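Local coordinates for protein naphthalene dioxygenase large subunit (Rhodococcus sp., PDB 2B1X) that forms the large subunit of a Rieske-type dioxygenase, housing an Fe2S2 cluster in one domain and a mononuclear iron(III) ion in another, at residues A26-P31 / R381-Q386; G171-Y176 / I243-G248; E68-V73 / G92-R97; N4-T9 / D30-D35; D35-R40 / A201-G206. One frame throughout, in Å; residues are numbered along the deposited sequence.

Interaction 1. Residues A26-P31 / R381-Q386; sequences AIINDP and RVMGGQ
Ile28 and Met383 lie aslant to each other, and the tip of Ile28 meets the near half of Met383: its terminal methyl CD1 rests 3.8 Å from CG of Met383. Nearer the backbones, CG2 of Ile28 faces CB of Met383 at 4.1 Å. Met383 has CG beside its backbone N (chi1 -71°) and then bends twice, so the isoleucine meets the first half of the chain, not the sulfur end. Asn29 takes the other course. Its CG stands anti to the backbone N (chi1 -179°), which carries the amide out over Gly384, where ND2 comes within 3.7 Å of CA; that nitrogen is held by the carbonyl oxygen of Thr380. No direct hydrogen bond joins the two segments. Water 1 does the work, accepting from Asn29 N at 3.0 Å and donating to Met383 O at 2.7 Å. The contact joins the loop that precedes helix 31-40 to the type I turn, Val382 to Gly385, at the end of helix 369-382. Helix 422-436 covers Ile27 through Leu428 and Trp431, while Tyr65 and Gly92 of the second subunit pack on Arg381 and Val382.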
# COMPACT_ATOMS: atom_id res chain seq x y z
N ALA A 26 16.98 19.30 -4.45
CA ALA A 26 16.67 18.06 -5.13
C ALA A 26 17.23 16.84 -4.40
O ALA A 26 16.86 15.72 -4.73
CB ALA A 26 17.21 18.09 -6.55
N ILE A 27 18.07 17.06 -3.39
CA ILE A 27 18.71 15.92 -2.72
C ILE A 27 17.84 15.21 -1.68
O ILE A 27 18.18 14.11 -1.26
CB ILE A 27 20.04 16.31 -2.08
CG1 ILE A 27 19.79 17.21 -0.86
CG2 ILE A 27 20.98 16.94 -3.12
CD1 ILE A 27 20.98 17.33 0.05
N ILE A 28 16.71 15.81 -1.29
CA ILE A 28 15.91 15.29 -0.20
C ILE A 28 15.02 14.08 -0.54
O ILE A 28 15.04 13.06 0.16
CB ILE A 28 15.08 16.43 0.47
CG1 ILE A 28 16.02 17.43 1.17
CG2 ILE A 28 14.10 15.86 1.48
CD1 ILE A 28 15.35 18.74 1.52
N ASN A 29 14.22 14.22 -1.58
CA ASN A 29 13.24 13.20 -1.93
C ASN A 29 13.24 12.99 -3.45
O ASN A 29 12.51 13.66 -4.17
CB ASN A 29 11.86 13.65 -1.44
CG ASN A 29 10.78 12.64 -1.75
OD1 ASN A 29 11.05 11.55 -2.27
ND2 ASN A 29 9.53 13.01 -1.47
N ASP A 30 14.08 12.08 -3.92
CA ASP A 30 14.20 11.80 -5.36
C ASP A 30 14.60 10.34 -5.61
O ASP A 30 15.58 9.89 -5.06
CB ASP A 30 15.23 12.75 -5.96
CG ASP A 30 15.30 12.63 -7.46
OD1 ASP A 30 16.20 11.92 -7.95
OD2 ASP A 30 14.48 13.17 -8.21
N PRO A 31 13.87 9.60 -6.48
CA PRO A 31 14.17 8.18 -6.71
C PRO A 31 15.61 7.95 -7.22
O PRO A 31 16.25 7.00 -6.77
CB PRO A 31 13.15 7.75 -7.77
CG PRO A 31 12.10 8.77 -7.75
CD PRO A 31 12.74 10.07 -7.31
N ARG A 381 7.46 15.48 1.92
CA ARG A 381 6.33 15.50 1.00
C ARG A 381 6.42 16.64 -0.01
O ARG A 381 6.29 16.43 -1.21
CB ARG A 381 5.00 15.63 1.76
CG ARG A 381 3.76 15.67 0.83
CD ARG A 381 2.45 15.56 1.55
NE ARG A 381 1.35 15.50 0.59
CZ ARG A 381 0.18 16.10 0.77
NH1 ARG A 381 -0.02 16.79 1.89
NH2 ARG A 381 -0.77 16.01 -0.15
N VAL A 382 6.60 17.85 0.49
CA VAL A 382 6.58 18.99 -0.38
C VAL A 382 7.88 19.06 -1.24
O VAL A 382 7.86 19.59 -2.35
CB VAL A 382 6.12 20.26 0.41
CG1 VAL A 382 7.27 20.93 1.20
CG2 VAL A 382 5.42 21.24 -0.52
N MET A 383 8.95 18.40 -0.77
CA MET A 383 10.19 18.31 -1.52
C MET A 383 10.24 17.27 -2.64
O MET A 383 11.27 17.17 -3.33
CB MET A 383 11.42 18.14 -0.60
CG MET A 383 11.83 19.40 0.21
SD MET A 383 12.02 21.01 -0.63
CE MET A 383 12.53 20.46 -2.22
N GLY A 384 9.15 16.50 -2.81
CA GLY A 384 8.92 15.68 -3.99
C GLY A 384 8.38 16.45 -5.20
O GLY A 384 8.31 15.90 -6.29
N GLY A 385 8.04 17.73 -5.04
CA GLY A 385 7.56 18.50 -6.17
C GLY A 385 8.69 18.93 -7.11
O GLY A 385 9.76 19.38 -6.66
N GLN A 386 8.45 18.82 -8.42
CA GLN A 386 9.46 19.12 -9.41
C GLN A 386 9.93 20.58 -9.37
O GLN A 386 11.11 20.86 -9.55
CB GLN A 386 8.98 18.72 -10.82
CG GLN A 386 7.98 19.70 -11.41
CD GLN A 386 7.41 19.26 -12.74
OE1 GLN A 386 8.09 18.60 -13.53
NE2 GLN A 386 6.15 19.62 -12.97
O HOH W 1 13.97 16.77 -3.06

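Interaction 2. Residues G171-Y176 / I243-G248; sequences GDLKFY and IHTGHG
Tyr176 and Ile243 reach each other from opposite directions, both with chi1 near -60°. In Tyr176 this turns CG away from its own carbonyl carbon (chi1 -60°) and sends the ring out toward the strand; in Ile243 (chi1 -57°) it leaves CG2 anti to the backbone N, where that methyl meets the far end of the ring. CG2 lies 3.9 Å from CE1 of Tyr176 and equally close to its OH, approaching obliquely, while Ile243 CD1 touches the other flank of the ring, 4.0 Å from CE2. One face of the tyrosine ring is occupied by CD1 of Phe175, 3.5 Å above the plane. The hydroxyl of Tyr176 is hydrogen-bonded to Pro411 O and Trp408 NE1, which fixes the ring end against the chain beyond. The arrangement belongs to the Bet v 1-like catalytic domain: the segment leading into helix 174-181 packs at the end of strand 240-244, a member of the large antiparallel sheet, and Leu251 of the neighbouring strand 250-254 lies against both Tyr176 and Ile243. Further along, Thr245 points toward the turn formed by Gly171 to Lys174. Its OG1 packs 3.5 Å from CB of Asp172, and its methyl CG2 sits 4.1 Å from CB of Leu173. That turn is itself well tied, because Gly171 O receives both Lys174 N and, at 2.8 Å, Lys174 NZ, the two arriving from opposite faces of the carbonyl plane.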
# COMPACT_ATOMS: atom_id res chain seq x y z
N GLY A 171 38.35 9.23 12.74
CA GLY A 171 39.35 10.29 12.85
C GLY A 171 39.23 11.08 14.13
O GLY A 171 39.15 10.52 15.23
N ASP A 172 39.20 12.41 14.00
CA ASP A 172 39.19 13.31 15.14
C ASP A 172 37.91 13.20 15.97
O ASP A 172 37.88 13.61 17.13
CB ASP A 172 39.38 14.75 14.66
CG ASP A 172 40.83 15.07 14.27
OD1 ASP A 172 41.76 14.32 14.64
OD2 ASP A 172 41.13 16.08 13.59
N LEU A 173 36.85 12.66 15.37
CA LEU A 173 35.62 12.42 16.10
C LEU A 173 35.80 11.50 17.30
O LEU A 173 35.08 11.64 18.29
CB LEU A 173 34.55 11.86 15.17
CG LEU A 173 33.08 12.27 15.28
CD1 LEU A 173 32.20 11.06 15.57
CD2 LEU A 173 32.75 13.46 16.19
N LYS A 174 36.80 10.61 17.25
CA LYS A 174 37.07 9.70 18.37
C LYS A 174 37.22 10.41 19.72
O LYS A 174 36.73 9.91 20.74
CB LYS A 174 38.27 8.79 18.08
CG LYS A 174 38.01 7.84 16.87
CD LYS A 174 39.00 6.67 16.79
CE LYS A 174 40.45 7.13 16.58
NZ LYS A 174 40.55 8.07 15.42
N PHE A 175 37.88 11.57 19.72
CA PHE A 175 38.05 12.42 20.91
C PHE A 175 36.73 12.72 21.63
O PHE A 175 36.65 12.70 22.85
CB PHE A 175 38.74 13.73 20.50
CG PHE A 175 38.95 14.72 21.63
CD1 PHE A 175 37.94 15.60 21.99
CD2 PHE A 175 40.16 14.79 22.29
CE1 PHE A 175 38.14 16.51 23.02
CE2 PHE A 175 40.37 15.70 23.31
CZ PHE A 175 39.36 16.56 23.69
N TYR A 176 35.68 12.97 20.85
CA TYR A 176 34.36 13.34 21.35
C TYR A 176 33.52 12.11 21.65
O TYR A 176 32.79 12.10 22.63
CB TYR A 176 33.66 14.26 20.35
CG TYR A 176 34.45 15.52 20.12
CD1 TYR A 176 35.25 15.68 18.99
CD2 TYR A 176 34.45 16.55 21.08
CE1 TYR A 176 36.03 16.85 18.79
CE2 TYR A 176 35.20 17.70 20.90
CZ TYR A 176 35.99 17.86 19.75
OH TYR A 176 36.77 19.02 19.60
N ILE A 243 31.12 21.85 16.30
CA ILE A 243 32.39 21.21 15.91
C ILE A 243 32.24 20.21 14.77
O ILE A 243 31.34 19.38 14.78
CB ILE A 243 33.02 20.44 17.11
CG1 ILE A 243 33.25 21.37 18.32
CG2 ILE A 243 34.29 19.65 16.67
CD1 ILE A 243 32.84 20.71 19.64
N HIS A 244 33.12 20.28 13.78
CA HIS A 244 33.07 19.24 12.78
C HIS A 244 34.45 18.74 12.46
O HIS A 244 35.45 19.38 12.75
CB HIS A 244 32.31 19.64 11.52
CG HIS A 244 33.06 20.56 10.61
ND1 HIS A 244 32.96 21.93 10.69
CD2 HIS A 244 33.90 20.30 9.58
CE1 HIS A 244 33.70 22.48 9.75
NE2 HIS A 244 34.28 21.51 9.05
N THR A 245 34.43 17.62 11.77
CA THR A 245 35.59 16.78 11.58
C THR A 245 35.58 16.40 10.08
O THR A 245 34.64 16.77 9.38
CB THR A 245 35.29 15.63 12.55
OG1 THR A 245 36.20 15.69 13.65
CG2 THR A 245 35.28 14.25 11.95
N GLY A 246 36.59 15.71 9.57
CA GLY A 246 36.53 15.17 8.22
C GLY A 246 35.49 14.04 8.14
O GLY A 246 34.92 13.67 9.16
N HIS A 247 35.26 13.50 6.95
CA HIS A 247 34.23 12.44 6.73
C HIS A 247 32.79 12.80 7.16
O HIS A 247 31.98 11.92 7.55
CB HIS A 247 34.62 11.09 7.36
CG HIS A 247 36.03 10.68 7.08
ND1 HIS A 247 36.39 10.03 5.93
CD2 HIS A 247 37.15 10.80 7.81
CE1 HIS A 247 37.69 9.77 5.95
NE2 HIS A 247 38.17 10.23 7.08
N GLY A 248 32.44 14.08 7.06
CA GLY A 248 31.06 14.47 7.27
C GLY A 248 30.58 14.50 8.71
O GLY A 248 29.42 14.85 8.94

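Interaction 3. Residues E68-V73 / G92-R97; sequences EDQFIV and GMQVCR
The side-chain amides of Gln70 and Gln94 make the firm polar link of this contact. Gln94 NE2 donates to Gln70 OE1 at 2.8 Å, almost straight at 167°, lying in the carbonyl plane on a lone pair. The acceptor in turn lies close to the amide plane of Gln94, and the two amides are only 20° from coplanar although the chains that carry them cross at about a right angle. Gln70 gets there with CG anti to its backbone N (chi1 -164°) and the rest of the chain extended. Its OE1 also takes a bond from Asn86 ND2, so two donors grip it. Two residues along the strand the packing is apolar and close: Ile72 crosses Val95 at about a right angle, its CD1 3.7 Å from CG2 of Val95 and 4.0 Å from CB of Cys96. The backbones stay apart, with CA of Ile72 7.7 Å from CA of Cys96, so side chains alone span the gap. The amide end is polar and takes in one water. Water 2 accepts from Gln70 NE2 at 2.9 Å and from Gln94 NE2 at 2.7 Å, joining two donors that could not pair, and Gln94 OE1 turns to Ser378 OG of the third subunit and to a bound (4S)-2-methyl-2,4-pentanediol, probably from the crystallisation liquor. In this Rieske domain the side chain of Val95 is about 5 Å from the Fe2S2 cluster. Strand 69-75 runs between strands 60-66 and 81-85, and Phe106 of strand 105-107 packs on Ile72, Val95 and Cys96, while Tyr61 touches Ile72 and Cys96.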
# COMPACT_ATOMS: atom_id res chain seq x y z
N GLU A 68 18.95 -2.40 2.32
CA GLU A 68 18.15 -3.61 2.21
C GLU A 68 18.95 -4.86 2.61
O GLU A 68 18.38 -5.96 2.73
CB GLU A 68 17.61 -3.78 0.76
CG GLU A 68 16.57 -2.76 0.28
CD GLU A 68 17.17 -1.43 -0.15
OE1 GLU A 68 18.39 -1.34 -0.36
OE2 GLU A 68 16.41 -0.46 -0.27
N ASP A 69 20.28 -4.75 2.75
CA ASP A 69 21.04 -5.96 3.11
C ASP A 69 20.91 -6.28 4.59
O ASP A 69 21.10 -5.41 5.45
CB ASP A 69 22.50 -5.87 2.75
CG ASP A 69 22.74 -6.10 1.29
OD1 ASP A 69 22.47 -7.24 0.81
OD2 ASP A 69 23.16 -5.19 0.55
N GLN A 70 20.65 -7.56 4.85
CA GLN A 70 20.38 -8.03 6.18
C GLN A 70 21.54 -8.88 6.68
O GLN A 70 21.96 -9.81 5.99
CB GLN A 70 19.07 -8.81 6.16
CG GLN A 70 18.48 -9.03 7.54
CD GLN A 70 17.26 -9.93 7.48
OE1 GLN A 70 17.38 -11.07 7.15
NE2 GLN A 70 16.09 -9.41 7.83
N PHE A 71 22.04 -8.56 7.88
CA PHE A 71 23.21 -9.21 8.46
C PHE A 71 22.92 -9.76 9.83
O PHE A 71 22.26 -9.09 10.63
CB PHE A 71 24.40 -8.23 8.54
CG PHE A 71 24.95 -7.87 7.21
CD1 PHE A 71 24.43 -6.77 6.50
CD2 PHE A 71 25.96 -8.65 6.62
CE1 PHE A 71 24.92 -6.44 5.22
CE2 PHE A 71 26.46 -8.33 5.34
CZ PHE A 71 25.92 -7.23 4.64
N ILE A 72 23.39 -10.98 10.10
CA ILE A 72 23.43 -11.48 11.48
C ILE A 72 24.69 -10.92 12.15
O ILE A 72 25.81 -11.09 11.65
CB ILE A 72 23.49 -13.04 11.49
CG1 ILE A 72 22.22 -13.64 10.88
CG2 ILE A 72 23.66 -13.56 12.88
CD1 ILE A 72 22.46 -15.09 10.41
N VAL A 73 24.50 -10.25 13.29
CA VAL A 73 25.63 -9.74 14.03
C VAL A 73 25.66 -10.53 15.32
O VAL A 73 24.72 -10.46 16.08
CB VAL A 73 25.50 -8.19 14.28
CG1 VAL A 73 26.69 -7.67 15.14
CG2 VAL A 73 25.43 -7.47 12.94
N GLY A 92 19.77 -18.86 -1.05
CA GLY A 92 19.58 -17.50 -0.52
C GLY A 92 18.53 -17.30 0.58
O GLY A 92 18.16 -16.15 0.87
N MET A 93 18.02 -18.40 1.17
CA MET A 93 17.03 -18.22 2.25
C MET A 93 17.64 -17.58 3.50
O MET A 93 18.82 -17.78 3.76
CB MET A 93 16.32 -19.53 2.64
CG MET A 93 14.95 -19.13 3.30
SD MET A 93 13.97 -20.43 3.86
CE MET A 93 13.16 -19.57 5.21
N GLN A 94 16.86 -16.79 4.24
CA GLN A 94 17.28 -16.32 5.57
C GLN A 94 17.53 -17.53 6.46
O GLN A 94 16.67 -18.42 6.54
CB GLN A 94 16.22 -15.47 6.24
CG GLN A 94 15.98 -14.14 5.58
CD GLN A 94 14.74 -13.51 6.14
OE1 GLN A 94 13.63 -14.01 5.90
NE2 GLN A 94 14.91 -12.44 6.90
N VAL A 95 18.71 -17.59 7.08
CA VAL A 95 19.03 -18.69 8.00
C VAL A 95 18.66 -18.28 9.43
O VAL A 95 18.79 -19.06 10.39
CB VAL A 95 20.51 -19.12 7.90
CG1 VAL A 95 20.77 -19.68 6.47
CG2 VAL A 95 21.48 -17.97 8.23
N CYS A 96 18.20 -17.05 9.58
CA CYS A 96 17.65 -16.60 10.85
C CYS A 96 16.51 -15.64 10.55
O CYS A 96 16.74 -14.61 9.94
CB CYS A 96 18.76 -15.94 11.67
SG CYS A 96 18.12 -15.25 13.16
N ARG A 97 15.28 -16.01 10.91
CA ARG A 97 14.12 -15.14 10.68
C ARG A 97 13.62 -14.42 11.95
O ARG A 97 12.60 -13.68 11.89
CB ARG A 97 12.98 -15.88 9.97
CG ARG A 97 13.09 -16.03 8.46
CD ARG A 97 12.19 -17.17 7.86
NE ARG A 97 12.32 -18.42 8.63
CZ ARG A 97 11.33 -19.18 9.12
NH1 ARG A 97 10.02 -18.93 8.91
NH2 ARG A 97 11.66 -20.22 9.88
O HOH W 2 13.83 -10.84 8.82

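Interaction 4. Residues N4-T9 / D30-D35; sequences NELRQT and DPEVHD
Leu6 fits against Glu32 and Val33 with its two methyls divided between them. Its CG is anti to the backbone N (chi1 178°), which directs the branch toward the start of helix 31-40; chi2 of 48° then sets one methyl toward each partner. CD1 meets CG2 of Val33 at 3.8 Å, the two side chains crossing at about a right angle, while CD2 lies 3.7 Å from the carboxylate carbon CD of Glu32. Glu32 is extended throughout, CG anti to its own backbone N (chi1 -166°), and runs antiparallel alongside the leucine; its OE1 ends 3.6 Å from CB of Leu6. The aliphatic leucine therefore packs along the carboxylate without bonding it, and OE1 finds its hydrogen bond at Ser3 OG, a hydroxyl that also meets Leu6 N at the beginning of the first helix. The second helix begins with an aspartate N-cap: Asp30 OD1 accepts from Val33 N at 3.1 Å on its anti lone pair, and more weakly from Glu32 N. This fixes the first turn, and with it the backbone from which Glu32 and Val33 project. Asp30 OD2 forms a salt bridge with Lys389. In helix 4-16, Thr9 OG1 folds back to Glu5 O at 3.0 Å, joining the helical bond from Thr9 N on the opposite face of that carbonyl. Trp431 of helix 422-436 packs on Val33 as well.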
# COMPACT_ATOMS: atom_id res chain seq x y z
N ASN A 4 22.83 13.22 -16.42
CA ASN A 4 23.51 14.52 -16.57
C ASN A 4 22.91 15.55 -15.61
O ASN A 4 23.63 16.30 -14.96
CB ASN A 4 23.48 15.01 -18.03
CG ASN A 4 24.20 14.05 -19.00
OD1 ASN A 4 25.24 13.47 -18.67
ND2 ASN A 4 23.64 13.90 -20.20
N GLU A 5 21.59 15.52 -15.47
CA GLU A 5 20.89 16.38 -14.51
C GLU A 5 21.39 16.21 -13.08
O GLU A 5 21.70 17.17 -12.42
CB GLU A 5 19.38 16.16 -14.57
CG GLU A 5 18.70 16.61 -15.87
CD GLU A 5 19.00 15.70 -17.07
OE1 GLU A 5 19.22 14.47 -16.87
OE2 GLU A 5 19.01 16.22 -18.22
N LEU A 6 21.49 14.97 -12.60
CA LEU A 6 21.90 14.78 -11.23
C LEU A 6 23.37 15.21 -11.07
O LEU A 6 23.71 15.87 -10.12
CB LEU A 6 21.67 13.34 -10.77
CG LEU A 6 22.11 12.97 -9.34
CD1 LEU A 6 21.63 14.00 -8.25
CD2 LEU A 6 21.71 11.54 -8.97
N ARG A 7 24.21 14.83 -12.03
CA ARG A 7 25.63 15.14 -11.96
C ARG A 7 25.80 16.65 -11.81
O ARG A 7 26.48 17.11 -10.89
CB ARG A 7 26.38 14.61 -13.19
CG ARG A 7 27.89 14.90 -13.15
CD ARG A 7 28.71 14.27 -14.28
NE ARG A 7 28.61 12.81 -14.25
CZ ARG A 7 29.36 12.01 -13.47
NH1 ARG A 7 30.28 12.52 -12.65
NH2 ARG A 7 29.18 10.68 -13.52
N GLN A 8 25.15 17.41 -12.68
CA GLN A 8 25.30 18.85 -12.71
C GLN A 8 24.80 19.44 -11.40
O GLN A 8 25.40 20.38 -10.86
CB GLN A 8 24.57 19.45 -13.90
CG GLN A 8 25.32 19.29 -15.25
CD GLN A 8 24.44 19.55 -16.48
OE1 GLN A 8 23.38 20.19 -16.38
NE2 GLN A 8 24.88 19.06 -17.65
N THR A 9 23.71 18.87 -10.89
CA THR A 9 23.14 19.34 -9.61
C THR A 9 24.13 19.14 -8.46
O THR A 9 24.29 20.02 -7.58
CB THR A 9 21.83 18.59 -9.31
OG1 THR A 9 20.81 19.01 -10.22
CG2 THR A 9 21.27 18.98 -7.96
N ASP A 30 14.08 12.08 -3.92
CA ASP A 30 14.20 11.80 -5.36
C ASP A 30 14.60 10.34 -5.61
O ASP A 30 15.58 9.89 -5.06
CB ASP A 30 15.23 12.75 -5.96
CG ASP A 30 15.30 12.63 -7.46
OD1 ASP A 30 16.20 11.92 -7.95
OD2 ASP A 30 14.48 13.17 -8.21
N PRO A 31 13.87 9.60 -6.48
CA PRO A 31 14.17 8.18 -6.71
C PRO A 31 15.61 7.95 -7.22
O PRO A 31 16.25 7.00 -6.77
CB PRO A 31 13.15 7.75 -7.77
CG PRO A 31 12.10 8.77 -7.75
CD PRO A 31 12.74 10.07 -7.31
N GLU A 32 16.12 8.81 -8.09
CA GLU A 32 17.48 8.62 -8.65
C GLU A 32 18.52 8.91 -7.57
O GLU A 32 19.51 8.19 -7.43
CB GLU A 32 17.75 9.47 -9.90
CG GLU A 32 19.02 9.01 -10.64
CD GLU A 32 19.62 10.02 -11.63
OE1 GLU A 32 19.03 11.10 -11.86
OE2 GLU A 32 20.71 9.71 -12.19
N VAL A 33 18.27 9.95 -6.77
CA VAL A 33 19.17 10.29 -5.69
C VAL A 33 19.22 9.07 -4.77
O VAL A 33 20.30 8.60 -4.42
CB VAL A 33 18.70 11.55 -4.95
CG1 VAL A 33 19.45 11.71 -3.64
CG2 VAL A 33 18.93 12.82 -5.82
N HIS A 34 18.05 8.56 -4.37
CA HIS A 34 18.05 7.40 -3.48
C HIS A 34 18.84 6.21 -4.05
O HIS A 34 19.63 5.60 -3.35
CB HIS A 34 16.61 6.95 -3.12
CG HIS A 34 16.57 6.03 -1.95
ND1 HIS A 34 16.69 6.48 -0.65
CD2 HIS A 34 16.45 4.68 -1.88
CE1 HIS A 34 16.64 5.45 0.18
NE2 HIS A 34 16.51 4.34 -0.54
N ASP A 35 18.65 5.92 -5.35
CA ASP A 35 19.29 4.75 -5.94
C ASP A 35 20.81 4.90 -6.02
O ASP A 35 21.54 3.95 -5.71
CB ASP A 35 18.75 4.45 -7.35
CG ASP A 35 17.36 3.83 -7.32
OD1 ASP A 35 17.00 3.19 -6.30
OD2 ASP A 35 16.59 3.89 -8.33

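Interaction 5. Residues D35-R40 / A201-G206; sequences DVERER and ANWKLG
Trp203 presents the edge of its indole to Glu37, whose CD lies in the ring plane, while one ring face carries CG of Lys204, 3.4 Å above it and offset toward the rim. Phe42 meets the same indole edge-to-face. From the edge, NE1 donates to Glu37 OE1 at 2.8 Å in a nearly linear bond of 176°. The acceptor lies in the plane of the indole, but the donor stands well above the plane of the carboxylate; the two flat groups are turned 62° apart. Lys204 comes at Glu37 from the opposite direction. Its chain curls at the last two torsions to bring NZ to OE2 at 2.9 Å, a salt bridge made on the syn lone pair. NZ also bonds Asn202 OD1 at 2.6 Å. The other oxygen, OE1, accepts a hydrogen bond from water 3, 2.7 Å away, which itself accepts from Asn202 ND2. Trp431 NE1 of helix 422-436 is a further partner of OE2, so each oxygen of this buried carboxylate has two partners. Asn202 OD1 in addition receives Lys204 N at 3.2 Å, from the opposite face to NZ. This is a side-chain cap on the turn that leads into helix 204-212, here joined to a buried ion pair: it ties helix 31-40 to the catalytic domain just ahead of the helix that precedes the iron ligands His216 and His221.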
# COMPACT_ATOMS: atom_id res chain seq x y z
N ASP A 35 18.65 5.92 -5.35
CA ASP A 35 19.29 4.75 -5.94
C ASP A 35 20.81 4.90 -6.02
O ASP A 35 21.54 3.95 -5.71
CB ASP A 35 18.75 4.45 -7.35
CG ASP A 35 17.36 3.83 -7.32
OD1 ASP A 35 17.00 3.19 -6.30
OD2 ASP A 35 16.59 3.89 -8.33
N VAL A 36 21.27 6.07 -6.43
CA VAL A 36 22.70 6.35 -6.51
C VAL A 36 23.33 6.34 -5.10
O VAL A 36 24.37 5.69 -4.86
CB VAL A 36 22.96 7.68 -7.25
CG1 VAL A 36 24.43 8.09 -7.13
CG2 VAL A 36 22.56 7.51 -8.71
N GLU A 37 22.64 6.99 -4.16
CA GLU A 37 23.07 7.04 -2.76
C GLU A 37 23.22 5.66 -2.11
O GLU A 37 24.14 5.42 -1.32
CB GLU A 37 22.05 7.86 -2.00
CG GLU A 37 22.30 8.10 -0.52
CD GLU A 37 21.08 8.75 0.12
OE1 GLU A 37 20.04 8.03 0.31
OE2 GLU A 37 21.14 9.99 0.39
N ARG A 38 22.34 4.75 -2.45
CA ARG A 38 22.41 3.39 -1.92
C ARG A 38 23.78 2.78 -2.21
O ARG A 38 24.38 2.17 -1.35
CB ARG A 38 21.30 2.51 -2.55
CG ARG A 38 21.35 1.04 -2.17
CD ARG A 38 20.34 0.15 -2.94
NE ARG A 38 18.94 0.37 -2.52
CZ ARG A 38 18.01 0.99 -3.25
NH1 ARG A 38 18.29 1.48 -4.45
NH2 ARG A 38 16.76 1.10 -2.78
N GLU A 39 24.26 2.94 -3.44
CA GLU A 39 25.59 2.43 -3.76
C GLU A 39 26.70 3.35 -3.22
O GLU A 39 27.67 2.90 -2.57
CB GLU A 39 25.72 2.29 -5.27
CG GLU A 39 27.06 1.73 -5.74
CD GLU A 39 27.25 1.89 -7.23
OE1 GLU A 39 26.58 1.15 -7.99
OE2 GLU A 39 28.07 2.76 -7.64
N ARG A 40 26.59 4.65 -3.51
CA ARG A 40 27.71 5.55 -3.32
C ARG A 40 27.91 5.95 -1.88
O ARG A 40 29.06 6.17 -1.48
CB ARG A 40 27.63 6.75 -4.25
CG ARG A 40 27.78 6.30 -5.67
CD ARG A 40 28.42 7.24 -6.59
NE ARG A 40 28.53 6.64 -7.92
CZ ARG A 40 28.85 7.29 -9.03
NH1 ARG A 40 29.11 8.61 -8.99
NH2 ARG A 40 28.93 6.61 -10.17
N ALA A 201 9.68 10.05 5.91
CA ALA A 201 10.63 11.14 5.65
C ALA A 201 11.93 10.56 5.11
O ALA A 201 12.26 9.38 5.32
CB ALA A 201 10.92 11.90 6.96
N ASN A 202 12.73 11.40 4.44
CA ASN A 202 14.06 10.97 4.03
C ASN A 202 14.97 10.92 5.26
O ASN A 202 14.91 11.81 6.15
CB ASN A 202 14.64 11.91 2.97
CG ASN A 202 15.90 11.33 2.34
OD1 ASN A 202 17.00 11.73 2.66
ND2 ASN A 202 15.73 10.39 1.43
N TRP A 203 15.81 9.87 5.35
CA TRP A 203 16.75 9.72 6.47
C TRP A 203 17.67 10.93 6.76
O TRP A 203 18.03 11.21 7.93
CB TRP A 203 17.60 8.45 6.22
CG TRP A 203 18.62 8.55 5.10
CD1 TRP A 203 18.43 8.27 3.76
CD2 TRP A 203 19.97 8.99 5.22
NE1 TRP A 203 19.59 8.49 3.06
CE2 TRP A 203 20.55 8.94 3.93
CE3 TRP A 203 20.75 9.46 6.29
CZ2 TRP A 203 21.88 9.31 3.69
CZ3 TRP A 203 22.06 9.80 6.05
CH2 TRP A 203 22.62 9.73 4.77
N LYS A 204 18.07 11.64 5.71
CA LYS A 204 19.03 12.75 5.83
C LYS A 204 18.51 13.87 6.71
O LYS A 204 19.30 14.62 7.29
CB LYS A 204 19.45 13.32 4.45
CG LYS A 204 20.41 12.43 3.64
CD LYS A 204 20.82 13.03 2.24
CE LYS A 204 19.61 13.23 1.33
NZ LYS A 204 19.00 11.85 0.95
N LEU A 205 17.20 14.01 6.82
CA LEU A 205 16.62 15.08 7.62
C LEU A 205 16.86 14.86 9.11
O LEU A 205 17.01 15.84 9.85
CB LEU A 205 15.13 15.24 7.31
CG LEU A 205 14.73 15.62 5.86
CD1 LEU A 205 13.22 15.56 5.65
CD2 LEU A 205 15.23 17.04 5.60
N GLY A 206 16.83 13.59 9.57
CA GLY A 206 17.23 13.24 10.92
C GLY A 206 18.72 13.49 11.13
O GLY A 206 19.15 14.09 12.11
O HOH W 3 17.54 9.04 -0.19

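Overall arrangement
Interactions 1, 4 and 5 form one cluster, with centres about 11 to 12 Å apart. Interactions 1 and 4 share Asp30 and Pro31, and 4 and 5 share Asp35 on helix 31-40. Interaction 2 lies apart in the catalytic domain, its centre about 21 Å from that of interaction 5. Interaction 3 sits across the chain in the Rieske domain, about 32 Å from interaction 2 between centres, yet a salt bridge from Arg38 NE to Glu68 OE1 (2.8 Å) connects it to interaction 5. Subunit contacts bring 1 and 3 together again: Arg381 of the third subunit packs on Gln70. The Fe2S2 cluster adjoins interaction 3, whereas His216, His221 and Asp372 hold the iron in the catalytic domain.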